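Local coordinates for phosphoacetylglucosamine mutase (Aspergillus lentulus, PDB 5O9X), which interconverts N-acetylglucosamine 6-phosphate and N-acetylglucosamine 1-phosphate, as a phosphohexomutase that probably works through a 1,6-bisphosphate intermediate, at residues Met65-Asn76 and Ala131-Ile142; Met159-Leu167 and Asn218-Arg226. The protein carries 1 engineered substitution. All blocks are in the same frame, centred on the assembly; numbering follows the deposited sequence.

Contact 1: residues Met65-Asn76 and Ala131-Ile142; sequences MVTAAHNPAEDN and ARDTRASGSRLI. Engineered in segment 65-76: Ala69 (natural residue Ser). Unlike the reference sequence in segment 131-142: Ile142 (reference Val). With G16 (1,6-di-O-phosphono-alpha-D-glucopyranose), chain B.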
loop_
_atom_site.group_PDB
_atom_site.type_symbol
_atom_site.label_atom_id
_atom_site.label_comp_id
_atom_site.label_asym_id
_atom_site.label_seq_id
_atom_site.Cartn_x
_atom_site.Cartn_y
_atom_site.Cartn_z
ATOM N N MET A 65 -2.601 -12.556 3.086
ATOM C CA MET A 65 -1.210 -12.335 2.656
ATOM C C MET A 65 -0.355 -12.359 3.918
ATOM O O MET A 65 -0.649 -11.596 4.868
ATOM C CB MET A 65 -1.085 -10.945 2.001
ATOM C CG MET A 65 0.346 -10.624 1.520
ATOM S SD MET A 65 0.839 -11.686 0.149
ATOM C CE MET A 65 2.580 -11.295 0.128
ATOM N N VAL A 66 0.669 -13.203 3.951
ATOM C CA VAL A 66 1.530 -13.266 5.127
ATOM C C VAL A 66 2.783 -12.394 4.805
ATOM O O VAL A 66 3.604 -12.772 3.987
ATOM C CB VAL A 66 1.937 -14.698 5.474
ATOM C CG1 VAL A 66 2.911 -14.702 6.694
ATOM C CG2 VAL A 66 0.630 -15.515 5.736
ATOM N N THR A 67 2.859 -11.203 5.426
ATOM C CA THR A 67 3.932 -10.306 5.161
ATOM C C THR A 67 3.893 -9.269 6.289
ATOM O O THR A 67 2.844 -8.983 6.866
ATOM C CB THR A 67 3.722 -9.554 3.759
ATOM O OG1 THR A 67 4.832 -8.698 3.558
ATOM C CG2 THR A 67 2.444 -8.653 3.736
ATOM N N ALA A 68 5.056 -8.718 6.577
ATOM C CA ALA A 68 5.161 -7.444 7.309
ATOM C C ALA A 68 5.669 -6.280 6.406
ATOM O O ALA A 68 6.030 -5.228 6.940
ATOM C CB ALA A 68 5.998 -7.595 8.590
ATOM N N ALA A 69 5.658 -6.467 5.057
ATOM C CA ALA A 69 5.752 -5.299 4.072
ATOM C C ALA A 69 7.038 -4.450 4.245
ATOM O O ALA A 69 8.117 -4.982 3.995
ATOM C CB ALA A 69 4.507 -4.445 4.225
ATOM N N HIS A 70 6.972 -3.186 4.752
ATOM C CA HIS A 70 8.168 -2.348 4.905
ATOM C C HIS A 70 8.998 -2.704 6.156
ATOM O O HIS A 70 10.163 -2.234 6.289
ATOM C CB HIS A 70 7.789 -0.817 5.038
ATOM C CG HIS A 70 7.412 -0.400 6.416
ATOM N ND1 HIS A 70 6.107 -0.502 6.889
ATOM C CD2 HIS A 70 8.146 0.103 7.441
ATOM C CE1 HIS A 70 6.063 -0.065 8.140
ATOM N NE2 HIS A 70 7.290 0.306 8.492
ATOM N N ASN A 71 8.400 -3.469 7.084
ATOM C CA ASN A 71 9.076 -3.804 8.385
ATOM C C ASN A 71 10.416 -4.572 8.255
ATOM O O ASN A 71 10.659 -5.285 7.248
ATOM C CB ASN A 71 8.168 -4.591 9.347
ATOM C CG ASN A 71 7.015 -3.717 9.904
ATOM O OD1 ASN A 71 6.419 -2.932 9.174
ATOM N ND2 ASN A 71 6.697 -3.906 11.186
ATOM N N PRO A 72 11.245 -4.464 9.310
ATOM C CA PRO A 72 12.526 -5.213 9.259
ATOM C C PRO A 72 12.217 -6.735 9.157
ATOM O O PRO A 72 11.087 -7.203 9.494
ATOM C CB PRO A 72 13.200 -4.861 10.633
ATOM C CG PRO A 72 12.603 -3.466 10.976
ATOM C CD PRO A 72 11.140 -3.609 10.559
ATOM N N ALA A 73 13.203 -7.480 8.652
ATOM C CA ALA A 73 13.102 -8.932 8.363
ATOM C C ALA A 73 12.614 -9.781 9.537
ATOM O O ALA A 73 11.986 -10.819 9.266
ATOM C CB ALA A 73 14.483 -9.465 7.883
ATOM N N GLU A 74 12.880 -9.386 10.805
ATOM C CA GLU A 74 12.509 -10.250 11.941
ATOM C C GLU A 74 10.986 -10.227 12.164
ATOM O O GLU A 74 10.433 -11.062 12.894
ATOM C CB GLU A 74 13.170 -9.762 13.250
ATOM C CG GLU A 74 12.609 -8.400 13.715
ATOM C CD GLU A 74 13.229 -7.887 15.032
ATOM O OE1 GLU A 74 13.930 -8.658 15.729
ATOM O OE2 GLU A 74 12.990 -6.711 15.363
ATOM N N ASP A 75 10.290 -9.292 11.541
ATOM C CA ASP A 75 8.799 -9.221 11.720
ATOM C C ASP A 75 8.076 -10.082 10.681
ATOM O O ASP A 75 8.624 -10.456 9.630
ATOM C CB ASP A 75 8.282 -7.789 11.564
ATOM C CG ASP A 75 8.688 -6.869 12.730
ATOM O OD1 ASP A 75 9.204 -7.374 13.770
ATOM O OD2 ASP A 75 8.466 -5.633 12.627
ATOM N N ASN A 76 6.806 -10.390 10.952
ATOM C CA ASN A 76 5.911 -10.848 9.928
ATOM C C ASN A 76 4.513 -10.373 10.299
ATOM O O ASN A 76 4.357 -9.572 11.275
ATOM C CB ASN A 76 5.997 -12.384 9.673
ATOM C CG ASN A 76 5.765 -12.721 8.191
ATOM O OD1 ASN A 76 5.100 -11.943 7.495
ATOM N ND2 ASN A 76 6.356 -13.854 7.670
ATOM N N ALA A 131 -0.777 -16.342 0.195
ATOM C CA ALA A 131 0.562 -16.240 -0.367
ATOM C C ALA A 131 1.389 -15.565 0.711
ATOM O O ALA A 131 0.845 -15.189 1.784
ATOM C CB ALA A 131 0.521 -15.378 -1.618
ATOM N N ARG A 132 2.707 -15.447 0.469
ATOM C CA ARG A 132 3.549 -14.864 1.443
ATOM C C ARG A 132 4.706 -14.204 0.704
ATOM O O ARG A 132 4.959 -14.536 -0.476
ATOM C CB ARG A 132 4.155 -15.985 2.357
ATOM C CG ARG A 132 4.964 -17.088 1.616
ATOM C CD ARG A 132 4.916 -18.446 2.431
ATOM N NE ARG A 132 5.924 -19.496 2.008
ATOM C CZ ARG A 132 5.806 -20.732 1.538
ATOM N NH1 ARG A 132 4.623 -21.358 1.151
ATOM N NH2 ARG A 132 6.977 -21.371 1.374
ATOM N N ASP A 133 5.382 -13.286 1.383
ATOM C CA ASP A 133 6.601 -12.706 0.811
ATOM C C ASP A 133 7.774 -13.678 1.232
ATOM O O ASP A 133 7.502 -14.815 1.624
ATOM C CB ASP A 133 6.806 -11.225 1.276
ATOM C CG ASP A 133 7.059 -11.103 2.766
ATOM O OD1 ASP A 133 7.245 -12.147 3.462
ATOM O OD2 ASP A 133 7.083 -9.927 3.272
ATOM N N THR A 134 9.032 -13.215 1.161
ATOM C CA THR A 134 10.194 -14.078 1.285
ATOM C C THR A 134 10.653 -14.297 2.733
ATOM O O THR A 134 11.694 -14.936 2.929
ATOM C CB THR A 134 11.392 -13.557 0.449
ATOM O OG1 THR A 134 11.676 -12.188 0.841
ATOM C CG2 THR A 134 11.081 -13.653 -1.070
ATOM N N ARG A 135 9.917 -13.705 3.711
ATOM C CA ARG A 135 10.404 -13.634 5.072
ATOM C C ARG A 135 10.663 -15.086 5.632
ATOM O O ARG A 135 9.983 -16.008 5.239
ATOM C CB ARG A 135 9.410 -12.906 5.990
ATOM C CG ARG A 135 9.425 -11.338 5.806
ATOM C CD ARG A 135 8.155 -10.706 6.387
ATOM N NE ARG A 135 8.198 -9.317 5.847
ATOM C CZ ARG A 135 8.899 -8.348 6.454
ATOM N NH1 ARG A 135 9.494 -8.543 7.669
ATOM N NH2 ARG A 135 9.006 -7.151 5.871
ATOM N N ALA A 136 11.631 -15.226 6.524
ATOM C CA ALA A 136 12.080 -16.579 6.941
ATOM C C ALA A 136 10.956 -17.325 7.646
ATOM O O ALA A 136 10.804 -18.569 7.481
ATOM C CB ALA A 136 13.230 -16.445 7.871
ATOM N N SER A 137 10.167 -16.587 8.412
ATOM C CA SER A 137 9.028 -17.205 9.142
ATOM C C SER A 137 7.823 -17.549 8.314
ATOM O O SER A 137 6.856 -18.126 8.861
ATOM C CB SER A 137 8.524 -16.252 10.254
ATOM O OG SER A 137 8.179 -14.964 9.716
ATOM N N GLY A 138 7.771 -17.179 7.034
ATOM C CA GLY A 138 6.523 -17.377 6.320
ATOM C C GLY A 138 6.033 -18.812 6.156
ATOM O O GLY A 138 4.814 -19.096 6.236
ATOM N N SER A 139 6.955 -19.721 5.856
ATOM C CA SER A 139 6.546 -21.152 5.706
ATOM C C SER A 139 5.861 -21.714 6.983
ATOM O O SER A 139 4.793 -22.309 6.873
ATOM C CB SER A 139 7.749 -22.049 5.352
ATOM O OG SER A 139 7.307 -23.419 5.294
ATOM N N ARG A 140 6.486 -21.547 8.164
ATOM C CA ARG A 140 5.883 -21.941 9.474
ATOM C C ARG A 140 4.491 -21.365 9.594
ATOM O O ARG A 140 3.558 -22.092 9.939
ATOM C CB ARG A 140 6.712 -21.489 10.720
ATOM C CG ARG A 140 6.290 -22.172 12.059
ATOM C CD ARG A 140 6.128 -21.245 13.301
ATOM N NE ARG A 140 7.155 -20.274 13.217
ATOM C CZ ARG A 140 7.172 -18.982 13.502
ATOM N NH1 ARG A 140 6.238 -18.270 14.172
ATOM N NH2 ARG A 140 8.322 -18.429 13.173
ATOM N N LEU A 141 4.362 -20.041 9.381
ATOM C CA LEU A 141 3.041 -19.379 9.459
ATOM C C LEU A 141 1.988 -19.886 8.467
ATOM O O LEU A 141 0.804 -20.092 8.836
ATOM C CB LEU A 141 3.163 -17.825 9.445
ATOM C CG LEU A 141 4.059 -17.249 10.581
ATOM C CD1 LEU A 141 4.294 -15.730 10.427
ATOM C CD2 LEU A 141 3.541 -17.594 11.995
ATOM N N ILE A 142 2.373 -20.094 7.220
ATOM C CA ILE A 142 1.497 -20.803 6.243
ATOM C C ILE A 142 1.048 -22.251 6.763
ATOM O O ILE A 142 -0.099 -22.645 6.555
ATOM C CB ILE A 142 2.223 -20.803 4.831
ATOM C CG1 ILE A 142 1.767 -19.634 3.960
ATOM C CG2 ILE A 142 2.125 -22.076 4.021
ATOM C CD1 ILE A 142 1.031 -18.540 4.612
HETATM C C1 G16 B . 1.332 0.155 5.986
HETATM C C2 G16 B . 0.022 0.709 5.435
HETATM C C3 G16 B . 0.232 2.170 4.923
HETATM C C4 G16 B . 0.810 3.114 5.963
HETATM C C5 G16 B . 2.115 2.512 6.467
HETATM C C6 G16 B . 2.678 3.169 7.706
HETATM O O1 G16 B . 2.293 0.100 4.927
HETATM O O2 G16 B . -0.577 -0.119 4.391
HETATM O O3 G16 B . -0.966 2.584 4.398
HETATM O O4 G16 B . 1.133 4.485 5.462
HETATM O O5 G16 B . 1.923 1.169 6.974
HETATM O O6 G16 B . 1.643 3.034 8.782
HETATM P P G16 B . 2.006 3.552 10.276
HETATM O O1P G16 B . 2.540 5.001 10.180
HETATM O O2P G16 B . 3.135 2.649 10.828
HETATM O O3P G16 B . 0.760 3.360 11.166
HETATM P "P'" G16 B . 3.008 -1.294 4.447
HETATM O O1X G16 B . 1.961 -2.433 4.581
HETATM O O2X G16 B . 4.132 -1.608 5.485
HETATM O O3X G16 B . 3.656 -1.054 3.127
HETATM O O HOH W 1 6.155 -14.263 4.911
HETATM O O HOH W 2 12.956 -12.895 7.515
HETATM O O HOH W 3 10.184 -13.331 9.639
#
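Arg135 reaches into segment 67-75 and is gripped there almost wholly by backbone carbonyls. Its NH2 points straight at Asn71 O (2.8 Å, 171°) and makes a weak second bond to Ala69 O, while NH1 bonds both Pro72 O (2.8 Å) and Asp75 O. Asp75 N and Arg135 NH1 arrive at Pro72 O from opposite faces of its plane. NE donates to Asp133 OD2 on its syn lone pair, within the guanidinium plane, in a salt bridge (2.9 Å). A trans chi1 (-179°) turns Thr67 OG1 toward Asp133, where it donates to the same OD2 from above the carboxylate plane (2.6 Å); it also accepts from Ala69 N in an ST turn. Ala68 CB covers the centre of one guanidinium face. Further out, Asn76 ND2 bonds Ser137 OG (3.0 Å), and Val66 lies against Leu141 and Ile142 beside a parallel strand pairing. The loop so fixed carries engineered Ala69 and His70, whose ND1 donates in the ring plane to phosphate O2X of the bisphosphate (2.7 Å). The arrangement is consistent with the phosphoserine loop of the phosphohexomutases, here with alanine in place of the serine, at the ligand pocket.

Contact 2: residues Met159-Leu167 and Asn218-Arg226; sequences MKFMTTPQL and NGVGGPKLR. Unlike the reference sequence in segment 159-167: Phe161 (reference Tyr).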
loop_
_atom_site.group_PDB
_atom_site.type_symbol
_atom_site.label_atom_id
_atom_site.label_comp_id
_atom_site.label_asym_id
_atom_site.label_seq_id
_atom_site.Cartn_x
_atom_site.Cartn_y
_atom_site.Cartn_z
ATOM N N MET A 159 -0.764 -20.078 -2.868
ATOM C CA MET A 159 -0.059 -19.516 -4.044
ATOM C C MET A 159 1.425 -19.316 -3.879
ATOM O O MET A 159 2.026 -18.624 -4.732
ATOM C CB MET A 159 -0.642 -18.204 -4.516
ATOM C CG MET A 159 -2.147 -18.196 -4.765
ATOM S SD MET A 159 -2.512 -19.257 -6.151
ATOM C CE MET A 159 -2.010 -18.238 -7.566
ATOM N N LYS A 160 2.009 -19.819 -2.787
ATOM C CA LYS A 160 3.501 -19.767 -2.569
ATOM C C LYS A 160 3.971 -18.292 -2.417
ATOM O O LYS A 160 3.312 -17.550 -1.666
ATOM C CB LYS A 160 4.314 -20.551 -3.637
ATOM C CG LYS A 160 3.834 -22.053 -3.817
ATOM C CD LYS A 160 4.005 -22.703 -2.465
ATOM C CE LYS A 160 3.807 -24.203 -2.408
ATOM N NZ LYS A 160 3.897 -24.443 -0.926
ATOM N N PHE A 161 5.052 -17.896 -3.123
ATOM C CA PHE A 161 5.590 -16.559 -3.009
ATOM C C PHE A 161 4.934 -15.636 -4.045
ATOM O O PHE A 161 5.015 -15.895 -5.291
ATOM C CB PHE A 161 7.123 -16.589 -3.272
ATOM C CG PHE A 161 7.875 -17.353 -2.213
ATOM C CD1 PHE A 161 8.239 -16.742 -1.005
ATOM C CD2 PHE A 161 8.162 -18.702 -2.402
ATOM C CE1 PHE A 161 8.945 -17.474 0.010
ATOM C CE2 PHE A 161 8.839 -19.440 -1.392
ATOM C CZ PHE A 161 9.277 -18.822 -0.219
ATOM N N MET A 162 4.380 -14.531 -3.566
ATOM C CA MET A 162 3.819 -13.515 -4.458
ATOM C C MET A 162 3.972 -12.163 -3.783
ATOM O O MET A 162 4.150 -12.067 -2.557
ATOM C CB MET A 162 2.297 -13.788 -4.698
ATOM C CG MET A 162 2.011 -15.103 -5.475
ATOM S SD MET A 162 0.496 -15.060 -6.480
ATOM C CE MET A 162 -0.586 -14.632 -5.250
ATOM N N THR A 163 3.855 -11.100 -4.580
ATOM C CA THR A 163 3.872 -9.723 -4.028
ATOM C C THR A 163 2.468 -9.549 -3.465
ATOM O O THR A 163 1.552 -10.342 -3.804
ATOM C CB THR A 163 4.096 -8.664 -5.173
ATOM O OG1 THR A 163 2.996 -8.643 -6.056
ATOM C CG2 THR A 163 5.368 -8.957 -6.002
ATOM N N THR A 164 2.308 -8.606 -2.536
ATOM C CA THR A 164 0.979 -8.297 -2.023
ATOM C C THR A 164 -0.031 -8.014 -3.135
ATOM O O THR A 164 -1.120 -8.556 -3.103
ATOM C CB THR A 164 1.114 -7.201 -0.959
ATOM O OG1 THR A 164 1.792 -7.791 0.172
ATOM C CG2 THR A 164 -0.276 -6.676 -0.470
ATOM N N PRO A 165 0.292 -7.121 -4.079
ATOM C CA PRO A 165 -0.712 -6.826 -5.104
ATOM C C PRO A 165 -1.038 -8.043 -5.988
ATOM O O PRO A 165 -2.179 -8.158 -6.432
ATOM C CB PRO A 165 -0.009 -5.771 -5.996
ATOM C CG PRO A 165 1.013 -5.143 -5.128
ATOM C CD PRO A 165 1.430 -6.168 -4.103
ATOM N N GLN A 166 -0.065 -8.946 -6.227
ATOM C CA GLN A 166 -0.417 -10.246 -6.936
ATOM C C GLN A 166 -1.508 -11.014 -6.212
ATOM O O GLN A 166 -2.456 -11.510 -6.880
ATOM C CB GLN A 166 0.778 -11.144 -7.155
ATOM C CG GLN A 166 1.631 -10.612 -8.290
ATOM C CD GLN A 166 2.897 -11.459 -8.463
ATOM O OE1 GLN A 166 3.447 -12.062 -7.481
ATOM N NE2 GLN A 166 3.362 -11.529 -9.707
ATOM N N LEU A 167 -1.379 -11.141 -4.886
ATOM C CA LEU A 167 -2.413 -11.832 -4.114
ATOM C C LEU A 167 -3.799 -11.095 -4.241
ATOM O O LEU A 167 -4.820 -11.735 -4.500
ATOM C CB LEU A 167 -1.917 -12.094 -2.630
ATOM C CG LEU A 167 -3.104 -12.824 -2.031
ATOM C CD1 LEU A 167 -3.283 -14.318 -2.304
ATOM C CD2 LEU A 167 -3.503 -12.347 -0.673
ATOM N N ASN A 218 15.601 -6.322 -1.946
ATOM C CA ASN A 218 15.947 -7.797 -1.712
ATOM C C ASN A 218 14.700 -8.627 -1.379
ATOM O O ASN A 218 14.767 -9.586 -0.575
ATOM C CB ASN A 218 16.992 -7.941 -0.591
ATOM C CG ASN A 218 18.276 -7.206 -0.916
ATOM O OD1 ASN A 218 18.779 -6.298 -0.118
ATOM N ND2 ASN A 218 18.789 -7.500 -2.076
ATOM N N GLY A 219 13.537 -8.200 -1.925
ATOM C CA GLY A 219 12.268 -8.896 -1.686
ATOM C C GLY A 219 11.701 -9.580 -2.917
ATOM O O GLY A 219 12.300 -9.530 -3.997
ATOM N N VAL A 220 10.472 -10.111 -2.753
ATOM C CA VAL A 220 9.745 -10.872 -3.738
ATOM C C VAL A 220 9.504 -10.005 -5.003
ATOM O O VAL A 220 9.460 -10.548 -6.098
ATOM C CB VAL A 220 8.366 -11.350 -3.186
ATOM C CG1 VAL A 220 7.456 -10.190 -2.754
ATOM C CG2 VAL A 220 7.767 -12.365 -4.139
ATOM N N GLY A 221 9.499 -8.687 -4.858
ATOM C CA GLY A 221 9.345 -7.872 -6.086
ATOM C C GLY A 221 10.455 -8.014 -7.096
ATOM O O GLY A 221 10.207 -7.766 -8.279
ATOM N N GLY A 222 11.692 -8.347 -6.667
ATOM C CA GLY A 222 12.872 -8.519 -7.605
ATOM C C GLY A 222 12.659 -9.646 -8.623
ATOM O O GLY A 222 12.597 -9.385 -9.875
ATOM N N PRO A 223 12.411 -10.868 -8.132
ATOM C CA PRO A 223 12.152 -12.008 -9.047
ATOM C C PRO A 223 10.882 -11.794 -9.883
ATOM O O PRO A 223 10.822 -12.181 -11.036
ATOM C CB PRO A 223 11.957 -13.227 -8.076
ATOM C CG PRO A 223 12.784 -12.799 -6.849
ATOM C CD PRO A 223 12.774 -11.288 -6.746
ATOM N N LYS A 224 9.822 -11.213 -9.284
ATOM C CA LYS A 224 8.554 -11.061 -9.992
ATOM C C LYS A 224 8.703 -9.978 -11.044
ATOM O O LYS A 224 8.108 -10.109 -12.144
ATOM C CB LYS A 224 7.379 -10.673 -9.087
ATOM C CG LYS A 224 7.180 -11.633 -7.939
ATOM C CD LYS A 224 7.072 -13.108 -8.376
ATOM C CE LYS A 224 6.667 -13.999 -7.172
ATOM N NZ LYS A 224 6.646 -15.401 -7.579
ATOM N N LEU A 225 9.438 -8.911 -10.710
ATOM C CA LEU A 225 9.572 -7.854 -11.751
ATOM C C LEU A 225 10.391 -8.440 -12.929
ATOM O O LEU A 225 10.091 -8.146 -14.085
ATOM C CB LEU A 225 10.320 -6.624 -11.196
ATOM C CG LEU A 225 10.691 -5.516 -12.209
ATOM C CD1 LEU A 225 9.391 -5.012 -12.814
ATOM C CD2 LEU A 225 11.327 -4.432 -11.354
ATOM N N ARG A 226 11.487 -9.192 -12.640
ATOM C CA ARG A 226 12.278 -9.856 -13.706
ATOM C C ARG A 226 11.373 -10.739 -14.560
ATOM O O ARG A 226 11.549 -10.778 -15.764
ATOM C CB ARG A 226 13.390 -10.719 -13.065
ATOM C CG ARG A 226 14.215 -11.613 -14.054
ATOM C CD ARG A 226 15.157 -12.606 -13.276
ATOM N NE ARG A 226 15.902 -11.663 -12.620
ATOM C CZ ARG A 226 16.081 -11.422 -11.336
ATOM N NH1 ARG A 226 15.841 -12.230 -10.301
ATOM N NH2 ARG A 226 16.689 -10.284 -11.186
#
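The chain around Thr163, where strand 155-161 turns into helix 164-176, comes closest to Val220, at the approach to helix 221-231, with the two CA atoms 6.0 Å apart. Lys224 spans the gap. Its chain bends at chi2 (-53°) and then runs extended, which carries NZ to Phe161 O (2.9 Å), a bond made from above the carbonyl plane. On the way its methylenes pass Thr163 CG2, which meets Lys224 CG at 3.8 Å as the two side chains slide past each other in opposite directions, and they cross Gln166 obliquely, OE1 lying 3.8 Å from Lys224 CE. That amide is held from its own side: Thr163 N donates to Gln166 OE1 (3.1 Å) while Gln166 N donates to Thr163 OG1, a capping box that closes the first turn of the helix. Val220 sets its two methyls against the backbone of 162-163, CG1 resting 3.8 Å from Thr163 CA. Helix 188-202 borders the contact, where Glu188 forms a salt bridge with Lys224 NZ and Tyr192 OH bonds Gln166 NE2. The junction thus lies between the outermost strand of the first domain's sheet, with the helix that follows it, and helix 221-231 of the second domain.

Both contacts are largely buried and meet at the same sheet, where strands 127-132 and 155-161 are neighbours: Arg132 N to Lys160 O and Met162 N to Arg132 O are probable hydrogen bonds, each 3.1 Å, and Met65 CE packs on Met162 O. Contact 1 lies within the first domain and joins strand pairing to a dense polar network that shapes a loop touching the ligand. Contact 2 is smaller, burying 259 Å² against 629 Å², and joins two domains through one cross-segment hydrogen bond and aliphatic packing; the side chain of Thr163 is about 11 Å from the bound bisphosphate. Phe161, exposed at the edge of contact 2, makes a cation-pi interaction with Arg132 of contact 1.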